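Local coordinates for endonuclease and methylase LlaGI (Lactococcus lactis, PDB 5FFJ), which recognises a specific DNA sequence, methylates it and, as a Type ISP restriction-modification enzyme with a helicase-like ATPase, probably moves along DNA before cleaving it, at residues N24-F29 with V243-M247; I171-H177 with R206-T212; G1051-S1055 with E1236-V1240. All coordinates share one frame. Residue numbers count along the deposited sequence, not the author numbering.

Contact 1: residues N24-F29 with V243-M247; sequences NALAHF and VFFRM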
loop_
_atom_site.group_PDB
_atom_site.type_symbol
_atom_site.label_atom_id
_atom_site.label_comp_id
_atom_site.label_asym_id
_atom_site.label_seq_id
_atom_site.Cartn_x
_atom_site.Cartn_y
_atom_site.Cartn_z
ATOM N N ASN A 24 -35.568 -18.542 -0.836
ATOM C CA ASN A 24 -34.669 -17.551 -0.249
ATOM C C ASN A 24 -35.325 -16.835 0.925
ATOM O O ASN A 24 -34.695 -16.616 1.962
ATOM C CB ASN A 24 -34.234 -16.520 -1.296
ATOM C CG ASN A 24 -33.650 -17.154 -2.543
ATOM O OD1 ASN A 24 -33.883 -16.681 -3.653
ATOM N ND2 ASN A 24 -32.889 -18.228 -2.367
ATOM N N ALA A 25 -36.596 -16.477 0.751
ATOM C CA ALA A 25 -37.360 -15.792 1.787
ATOM C C ALA A 25 -37.358 -16.615 3.070
ATOM O O ALA A 25 -36.944 -16.135 4.124
ATOM C CB ALA A 25 -38.794 -15.530 1.313
ATOM N N LEU A 26 -37.800 -17.865 2.969
ATOM C CA LEU A 26 -37.851 -18.763 4.120
ATOM C C LEU A 26 -36.484 -18.908 4.779
ATOM O O LEU A 26 -36.358 -18.794 6.000
ATOM C CB LEU A 26 -38.364 -20.137 3.699
ATOM C CG LEU A 26 -39.777 -20.138 3.123
ATOM C CD1 LEU A 26 -40.058 -21.443 2.391
ATOM C CD2 LEU A 26 -40.801 -19.892 4.221
ATOM N N ALA A 27 -35.467 -19.159 3.960
ATOM C CA ALA A 27 -34.100 -19.307 4.443
ATOM C C ALA A 27 -33.651 -18.047 5.176
ATOM O O ALA A 27 -33.051 -18.120 6.251
ATOM C CB ALA A 27 -33.159 -19.614 3.283
ATOM N N HIS A 28 -33.957 -16.893 4.591
ATOM C CA HIS A 28 -33.575 -15.605 5.163
ATOM C C HIS A 28 -34.263 -15.351 6.504
ATOM O O HIS A 28 -33.607 -15.054 7.502
ATOM C CB HIS A 28 -33.904 -14.469 4.190
ATOM C CG HIS A 28 -33.651 -13.105 4.750
ATOM N ND1 HIS A 28 -32.451 -12.446 4.588
ATOM C CD2 HIS A 28 -34.437 -12.280 5.479
ATOM C CE1 HIS A 28 -32.513 -11.271 5.188
ATOM N NE2 HIS A 28 -33.707 -11.146 5.738
ATOM N N PHE A 29 -35.588 -15.470 6.522
ATOM C CA PHE A 29 -36.374 -15.207 7.728
ATOM C C PHE A 29 -36.145 -16.258 8.812
ATOM O O PHE A 29 -36.631 -16.119 9.936
ATOM C CB PHE A 29 -37.865 -15.137 7.386
ATOM C CG PHE A 29 -38.287 -13.825 6.788
ATOM C CD1 PHE A 29 -38.254 -13.629 5.418
ATOM C CD2 PHE A 29 -38.721 -12.789 7.595
ATOM C CE1 PHE A 29 -38.642 -12.427 4.866
ATOM C CE2 PHE A 29 -39.110 -11.582 7.048
ATOM C CZ PHE A 29 -39.071 -11.402 5.682
ATOM N N VAL A 243 -31.420 -7.957 1.573
ATOM C CA VAL A 243 -32.314 -8.444 0.528
ATOM C C VAL A 243 -31.995 -9.913 0.236
ATOM O O VAL A 243 -30.837 -10.273 0.020
ATOM C CB VAL A 243 -32.204 -7.577 -0.765
ATOM C CG1 VAL A 243 -32.148 -6.088 -0.403
ATOM C CG2 VAL A 243 -30.996 -7.971 -1.623
ATOM N N PHE A 244 -33.025 -10.757 0.262
ATOM C CA PHE A 244 -32.851 -12.193 0.051
ATOM C C PHE A 244 -33.113 -12.594 -1.395
ATOM O O PHE A 244 -32.762 -13.697 -1.812
ATOM C CB PHE A 244 -33.770 -12.990 0.984
ATOM C CG PHE A 244 -35.230 -12.601 0.904
ATOM C CD1 PHE A 244 -36.015 -13.001 -0.167
ATOM C CD2 PHE A 244 -35.819 -11.850 1.914
ATOM C CE1 PHE A 244 -37.355 -12.649 -0.234
ATOM C CE2 PHE A 244 -37.160 -11.498 1.847
ATOM C CZ PHE A 244 -37.926 -11.899 0.773
ATOM N N PHE A 245 -33.727 -11.695 -2.156
ATOM C CA PHE A 245 -33.983 -11.944 -3.569
ATOM C C PHE A 245 -33.956 -10.651 -4.374
ATOM O O PHE A 245 -34.211 -9.568 -3.841
ATOM C CB PHE A 245 -35.331 -12.644 -3.762
ATOM C CG PHE A 245 -35.552 -13.153 -5.163
ATOM C CD1 PHE A 245 -34.986 -14.347 -5.576
ATOM C CD2 PHE A 245 -36.317 -12.434 -6.068
ATOM C CE1 PHE A 245 -35.180 -14.818 -6.862
ATOM C CE2 PHE A 245 -36.515 -12.903 -7.357
ATOM C CZ PHE A 245 -35.946 -14.096 -7.752
ATOM N N ARG A 246 -33.635 -10.780 -5.657
ATOM C CA ARG A 246 -33.581 -9.641 -6.564
ATOM C C ARG A 246 -33.828 -10.072 -8.009
ATOM O O ARG A 246 -33.373 -11.133 -8.439
ATOM C CB ARG A 246 -32.229 -8.933 -6.455
ATOM N N MET A 247 -34.555 -9.237 -8.746
ATOM C CA MET A 247 -34.831 -9.470 -10.160
ATOM C C MET A 247 -34.627 -8.186 -10.947
ATOM O O MET A 247 -35.326 -7.193 -10.734
ATOM C CB MET A 247 -36.258 -9.986 -10.359
ATOM C CG MET A 247 -36.704 -10.097 -11.813
ATOM S SD MET A 247 -35.730 -11.279 -12.764
ATOM C CE MET A 247 -36.131 -12.797 -11.907
#
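A single phenylalanine makes most of this contact: F244 lies across one side of the helix, and A25 sits over its ring face, with A25 CA 3.8 Å from the F244 ring centroid and only 15° off the ring normal, a CH-pi contact. Alanine suits that position because a larger side chain would hold the ring off the helix; as it is, A25 CB comes within 3.6 Å of F244 CE1. One turn further on, H28 and F29 complete an aromatic cluster. Both rings meet F244 obliquely, with centroids 5.4 Å (H28) and 5.8 Å (F29) from that of F244, and F29 CE1 lies 3.5 Å from F244 CE2. The imidazole of H28 combines this packing with a polar role, since its NE2 is hydrogen-bonded to R34 O. Helix 16-31 here packs against strand 243-245, an outermost strand of the parallel sheet in the P-loop NTPase-like ATPase part of the enzyme, where helices flank the strands. The chain turns a corner at F244, and F244 and F245 both direct their CA-to-CB bonds toward the helix. N24 meets both residues: its CB is 3.2 Å from F244 O, and its OD1 lies 3.2 Å from F245 CD1, at the edge of that ring. No hydrogen bond crosses between the segments. F244 and F245 also touch L37 of strand 34-38, while A25 also touches I52 of helix 45-60.

Contact 2: residues I171-H177 with R206-T212; sequences IISDEAH and RMYQTAT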
loop_
_atom_site.group_PDB
_atom_site.type_symbol
_atom_site.label_atom_id
_atom_site.label_comp_id
_atom_site.label_asym_id
_atom_site.label_seq_id
_atom_site.Cartn_x
_atom_site.Cartn_y
_atom_site.Cartn_z
ATOM N N ILE A 171 -45.425 -8.983 8.467
ATOM C CA ILE A 171 -45.834 -7.670 7.978
ATOM C C ILE A 171 -45.197 -7.414 6.615
ATOM O O ILE A 171 -43.999 -7.627 6.431
ATOM C CB ILE A 171 -45.450 -6.544 8.965
ATOM C CG1 ILE A 171 -46.149 -6.772 10.308
ATOM C CG2 ILE A 171 -45.821 -5.176 8.390
ATOM C CD1 ILE A 171 -45.932 -5.676 11.332
ATOM N N ILE A 172 -46.012 -6.956 5.669
ATOM C CA ILE A 172 -45.576 -6.761 4.291
ATOM C C ILE A 172 -45.853 -5.336 3.816
ATOM O O ILE A 172 -47.001 -4.892 3.786
ATOM C CB ILE A 172 -46.272 -7.764 3.345
ATOM C CG1 ILE A 172 -45.871 -9.196 3.712
ATOM C CG2 ILE A 172 -45.912 -7.474 1.892
ATOM C CD1 ILE A 172 -46.633 -10.271 2.962
ATOM N N SER A 173 -44.785 -4.637 3.440
ATOM C CA SER A 173 -44.891 -3.294 2.885
ATOM C C SER A 173 -44.661 -3.342 1.375
ATOM O O SER A 173 -43.560 -3.661 0.922
ATOM C CB SER A 173 -43.879 -2.348 3.547
ATOM O OG SER A 173 -43.920 -2.446 4.961
ATOM N N ASP A 174 -45.702 -3.035 0.603
ATOM C CA ASP A 174 -45.596 -2.981 -0.856
ATOM C C ASP A 174 -45.330 -1.534 -1.268
ATOM O O ASP A 174 -45.680 -0.607 -0.537
ATOM C CB ASP A 174 -46.866 -3.522 -1.533
ATOM C CG ASP A 174 -46.740 -3.597 -3.048
ATOM O OD1 ASP A 174 -45.600 -3.554 -3.561
ATOM O OD2 ASP A 174 -47.782 -3.708 -3.726
ATOM N N GLU A 175 -44.707 -1.352 -2.431
ATOM C CA GLU A 175 -44.280 -0.031 -2.893
ATOM C C GLU A 175 -43.399 0.598 -1.818
ATOM O O GLU A 175 -43.548 1.771 -1.472
ATOM C CB GLU A 175 -45.489 0.857 -3.220
ATOM C CG GLU A 175 -46.493 0.212 -4.179
ATOM C CD GLU A 175 -45.876 -0.181 -5.510
ATOM O OE1 GLU A 175 -45.514 -1.366 -5.673
ATOM O OE2 GLU A 175 -45.759 0.692 -6.398
ATOM N N ALA A 176 -42.455 -0.199 -1.324
ATOM C CA ALA A 176 -41.740 0.091 -0.084
ATOM C C ALA A 176 -40.853 1.338 -0.151
ATOM O O ALA A 176 -40.294 1.749 0.864
ATOM C CB ALA A 176 -40.900 -1.124 0.323
ATOM N N HIS A 177 -40.723 1.941 -1.329
ATOM C CA HIS A 177 -39.975 3.194 -1.446
ATOM C C HIS A 177 -40.804 4.341 -0.855
ATOM O O HIS A 177 -41.256 5.238 -1.567
ATOM C CB HIS A 177 -39.581 3.483 -2.908
ATOM C CG HIS A 177 -40.519 2.909 -3.927
ATOM N ND1 HIS A 177 -41.629 3.584 -4.389
ATOM C CD2 HIS A 177 -40.499 1.727 -4.577
ATOM C CE1 HIS A 177 -42.258 2.832 -5.278
ATOM N NE2 HIS A 177 -41.592 1.702 -5.412
ATOM N N ARG A 206 -40.774 -8.700 9.130
ATOM C CA ARG A 206 -41.154 -7.624 8.218
ATOM C C ARG A 206 -40.510 -7.794 6.845
ATOM O O ARG A 206 -39.291 -7.686 6.708
ATOM C CB ARG A 206 -40.760 -6.268 8.806
ATOM C CG ARG A 206 -41.566 -5.852 10.023
ATOM C CD ARG A 206 -40.913 -4.680 10.737
ATOM N NE ARG A 206 -41.851 -3.971 11.603
ATOM C CZ ARG A 206 -42.210 -4.377 12.818
ATOM N NH1 ARG A 206 -41.720 -5.501 13.327
ATOM N NH2 ARG A 206 -43.071 -3.659 13.525
ATOM N N MET A 207 -41.334 -8.053 5.833
ATOM C CA MET A 207 -40.854 -8.155 4.460
ATOM C C MET A 207 -41.154 -6.870 3.696
ATOM O O MET A 207 -42.184 -6.233 3.914
ATOM C CB MET A 207 -41.489 -9.350 3.748
ATOM C CG MET A 207 -40.983 -9.548 2.326
ATOM S SD MET A 207 -41.457 -11.137 1.620
ATOM C CE MET A 207 -43.242 -11.015 1.669
ATOM N N TYR A 208 -40.239 -6.497 2.804
ATOM C CA TYR A 208 -40.395 -5.308 1.974
ATOM C C TYR A 208 -40.365 -5.679 0.498
ATOM O O TYR A 208 -39.422 -6.320 0.035
ATOM C CB TYR A 208 -39.294 -4.288 2.288
ATOM C CG TYR A 208 -39.450 -3.636 3.639
ATOM C CD1 TYR A 208 -38.917 -4.217 4.779
ATOM C CD2 TYR A 208 -40.140 -2.440 3.777
ATOM C CE1 TYR A 208 -39.062 -3.622 6.020
ATOM C CE2 TYR A 208 -40.292 -1.840 5.006
ATOM C CZ TYR A 208 -39.758 -2.428 6.128
ATOM O OH TYR A 208 -39.936 -1.801 7.349
ATOM N N GLN A 209 -41.401 -5.276 -0.232
ATOM C CA GLN A 209 -41.487 -5.568 -1.658
ATOM C C GLN A 209 -41.689 -4.315 -2.491
ATOM O O GLN A 209 -42.618 -3.535 -2.273
ATOM C CB GLN A 209 -42.615 -6.558 -1.953
ATOM C CG GLN A 209 -43.642 -6.692 -0.861
ATOM C CD GLN A 209 -44.905 -7.360 -1.360
ATOM O OE1 GLN A 209 -45.296 -8.420 -0.874
ATOM N NE2 GLN A 209 -45.547 -6.745 -2.345
ATOM N N THR A 210 -40.785 -4.138 -3.447
ATOM C CA THR A 210 -40.924 -3.127 -4.481
ATOM C C THR A 210 -40.234 -3.568 -5.760
ATOM O O THR A 210 -39.547 -4.588 -5.786
ATOM C CB THR A 210 -40.331 -1.774 -4.070
ATOM O OG1 THR A 210 -40.108 -0.999 -5.252
ATOM C CG2 THR A 210 -38.999 -1.937 -3.314
ATOM N N ALA A 211 -40.422 -2.780 -6.815
ATOM C CA ALA A 211 -39.730 -2.991 -8.081
ATOM C C ALA A 211 -38.629 -1.951 -8.279
ATOM O O ALA A 211 -37.856 -2.032 -9.235
ATOM C CB ALA A 211 -40.729 -2.944 -9.247
ATOM N N THR A 212 -38.559 -0.975 -7.374
ATOM C CA THR A 212 -37.665 0.172 -7.551
ATOM C C THR A 212 -37.202 0.818 -6.247
ATOM O O THR A 212 -37.702 1.882 -5.888
ATOM C CB THR A 212 -38.345 1.286 -8.367
ATOM O OG1 THR A 212 -39.491 1.772 -7.654
ATOM C CG2 THR A 212 -38.768 0.785 -9.736
#
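R206 begins the pairing beside I171, their CA atoms 4.7 Å apart; its aliphatic portion runs along the isoleucine, and its guanidinium reaches V195 O. At M207 the regular bonding starts: M207 N donates to I171 O (2.8 Å), and M207 O accepts from S173 N (3.1 Å). The unbranched thioether side chain turns to the same face as I172, where M207 CE meets I172 CD1 at 3.7 Å beneath helix 45-60. Y208 falls on the other face with S173 and packs its ring edge against A176, with A176 CB 3.8 Å from Y208 CD2; small S173 and A176 accommodate this large ring. These are central strands of the parallel sheet of a RecA-like ATPase core, and D174-H177 has the sequence DEAH. This is consistent with the DEAD/DEAH box, or Walker B motif, of superfamily 2 helicases, in which the acidic pair serves magnesium and ATP hydrolysis. Next, Q209 N donates to S173 O (2.9 Å), while Q209 NE2 makes a weak hydrogen bond to D174 OD1 (3.4 Å). Q209 O receives a weak one from A176 N (3.5 Å), where strand 171-174 has ended and the chain turns so that the CA-to-CB bond of A176 points toward strand 206-210. T210 closes its strand with an ST turn: T212 N donates to T210 OG1 at 2.6 Å, although the position of that hydroxyl is less certain.

Contact 3: residues G1051-S1055 with E1236-V1240; sequences GSIFS and EFYYV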
loop_
_atom_site.group_PDB
_atom_site.type_symbol
_atom_site.label_atom_id
_atom_site.label_comp_id
_atom_site.label_asym_id
_atom_site.label_seq_id
_atom_site.Cartn_x
_atom_site.Cartn_y
_atom_site.Cartn_z
ATOM N N GLY A 1051 48.135 5.813 12.515
ATOM C CA GLY A 1051 48.328 7.216 12.831
ATOM C C GLY A 1051 47.053 8.029 12.714
ATOM O O GLY A 1051 47.100 9.242 12.506
ATOM N N SER A 1052 45.911 7.362 12.840
ATOM C CA SER A 1052 44.629 8.050 12.792
ATOM C C SER A 1052 44.459 8.887 14.052
ATOM O O SER A 1052 45.118 8.641 15.063
ATOM C CB SER A 1052 43.478 7.052 12.651
ATOM O OG SER A 1052 43.288 6.319 13.846
ATOM N N ILE A 1053 43.577 9.879 13.990
ATOM C CA ILE A 1053 43.375 10.786 15.111
ATOM C C ILE A 1053 42.618 10.088 16.242
ATOM O O ILE A 1053 43.029 10.152 17.401
ATOM C CB ILE A 1053 42.621 12.057 14.668
ATOM C CG1 ILE A 1053 43.416 12.766 13.566
ATOM C CG2 ILE A 1053 42.395 12.986 15.854
ATOM C CD1 ILE A 1053 42.781 14.042 13.050
ATOM N N PHE A 1054 41.514 9.428 15.903
ATOM C CA PHE A 1054 40.770 8.617 16.864
ATOM C C PHE A 1054 41.129 7.143 16.696
ATOM O O PHE A 1054 41.305 6.665 15.576
ATOM C CB PHE A 1054 39.259 8.806 16.694
ATOM C CG PHE A 1054 38.763 10.170 17.088
ATOM C CD1 PHE A 1054 38.379 10.431 18.394
ATOM C CD2 PHE A 1054 38.668 11.186 16.153
ATOM C CE1 PHE A 1054 37.918 11.680 18.761
ATOM C CE2 PHE A 1054 38.208 12.438 16.514
ATOM C CZ PHE A 1054 37.833 12.685 17.819
ATOM N N SER A 1055 41.233 6.424 17.810
ATOM C CA SER A 1055 41.541 4.999 17.769
ATOM C C SER A 1055 40.286 4.193 17.454
ATOM O O SER A 1055 40.352 3.149 16.806
ATOM C CB SER A 1055 42.143 4.535 19.096
ATOM O OG SER A 1055 41.220 4.701 20.159
ATOM N N GLU A 1236 43.509 18.482 20.244
ATOM C CA GLU A 1236 43.335 17.754 18.992
ATOM C C GLU A 1236 41.857 17.478 18.746
ATOM O O GLU A 1236 41.378 17.566 17.619
ATOM C CB GLU A 1236 44.117 16.441 19.015
ATOM C CG GLU A 1236 44.153 15.716 17.675
ATOM C CD GLU A 1236 44.872 16.508 16.598
ATOM O OE1 GLU A 1236 45.663 17.411 16.947
ATOM O OE2 GLU A 1236 44.642 16.231 15.401
ATOM N N PHE A 1237 41.145 17.140 19.815
ATOM C CA PHE A 1237 39.715 16.861 19.739
ATOM C C PHE A 1237 38.944 18.061 19.201
ATOM O O PHE A 1237 38.171 17.938 18.250
ATOM C CB PHE A 1237 39.182 16.471 21.119
ATOM C CG PHE A 1237 37.753 16.012 21.114
ATOM C CD1 PHE A 1237 37.430 14.722 20.731
ATOM C CD2 PHE A 1237 36.733 16.866 21.502
ATOM C CE1 PHE A 1237 36.117 14.293 20.730
ATOM C CE2 PHE A 1237 35.418 16.441 21.503
ATOM C CZ PHE A 1237 35.110 15.153 21.120
ATOM N N TYR A 1238 39.157 19.224 19.809
ATOM C CA TYR A 1238 38.448 20.428 19.398
ATOM C C TYR A 1238 38.975 20.966 18.070
ATOM O O TYR A 1238 38.253 21.659 17.352
ATOM C CB TYR A 1238 38.541 21.500 20.485
ATOM C CG TYR A 1238 37.836 21.101 21.762
ATOM C CD1 TYR A 1238 36.473 20.839 21.766
ATOM C CD2 TYR A 1238 38.529 20.982 22.958
ATOM C CE1 TYR A 1238 35.820 20.468 22.924
ATOM C CE2 TYR A 1238 37.883 20.611 24.122
ATOM C CZ TYR A 1238 36.529 20.356 24.098
ATOM O OH TYR A 1238 35.877 19.987 25.253
ATOM N N TYR A 1239 40.222 20.644 17.736
ATOM C CA TYR A 1239 40.761 21.013 16.432
ATOM C C TYR A 1239 39.960 20.356 15.318
ATOM O O TYR A 1239 39.632 20.996 14.322
ATOM C CB TYR A 1239 42.226 20.615 16.293
ATOM C CG TYR A 1239 42.700 20.698 14.863
ATOM C CD1 TYR A 1239 42.748 21.917 14.201
ATOM C CD2 TYR A 1239 43.082 19.558 14.168
ATOM C CE1 TYR A 1239 43.166 22.001 12.890
ATOM C CE2 TYR A 1239 43.507 19.634 12.855
ATOM C CZ TYR A 1239 43.549 20.860 12.222
ATOM O OH TYR A 1239 43.972 20.947 10.916
ATOM N N VAL A 1240 39.668 19.071 15.487
ATOM C CA VAL A 1240 38.851 18.345 14.528
ATOM C C VAL A 1240 37.501 19.035 14.391
ATOM O O VAL A 1240 37.036 19.291 13.283
ATOM C CB VAL A 1240 38.644 16.878 14.952
ATOM C CG1 VAL A 1240 37.656 16.179 14.026
ATOM C CG2 VAL A 1240 39.972 16.140 14.965
#
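Apolar contacts carry this meeting of a loop with a helix. I1053 directs its CA-to-CB bond toward the helix, and its extended side chain brings CD1 to 4.0 Å from V1240 CG2. V1240 lies one turn beyond E1236, on the same side of the helix, and its CG2 methyl touches both I1053 and F1054; F1054 CE2 is 4.4 Å from V1240 CG2. The aromatic contribution is a rim-to-rim pair. F1054 and F1237 have centroids 5.8 Å apart and planes at 78°, with F1054 CZ 3.6 Å from F1237 CD1, and neither ring lies over the face of the other. The nearest CA atoms of loop and helix, those of I1053 and E1236, are 8.0 Å apart, and long side chains on both sides, I1053 and F1054 from the loop and F1237 from the helix, bridge the gap between the backbones. Polar groups serve the individual segments, and no hydrogen bond joins the two. S1052 OG donates to F1054 O (2.7 Å) within the loop, whereas V1240 N to E1236 O (3.1 Å) is an ordinary helical bond. E1236 OE2 merely passes I1053 CD1 at 3.7 Å. Both segments belong to the specificity region, about 11 Å at the nearest atom from the bound DNA. The loop, between strands 1044-1045 and 1058-1059, packs on helix 1234-1243 with I1231 and with I1264 of strand 1263-1264 beside it, while Y1238 and Y1239 extend from this helix to helix 1270-1285.

Contacts 1 and 2 belong to one parallel sheet of the ATPase region, their centres 13 Å apart, with contact 2 nested inside the loop that contact 1 closes. They touch directly: F244 CZ and F29 CZ pack against M207 SD and M207 CB, respectively, at 3.7 Å each. Contact 2 is buried and joins neighbouring strands through backbone hydrogen bonds, whereas contact 1, at the surface by an outermost strand, relies on aromatic side chains. Contact 3 lies on the opposite side of the chain's centre, its centre about 83 Å from that of contact 1 and about 87 Å from that of contact 2, in the specificity region; like contact 1 it lacks cross-segment hydrogen bonds, but it is buried and joins loop to helix.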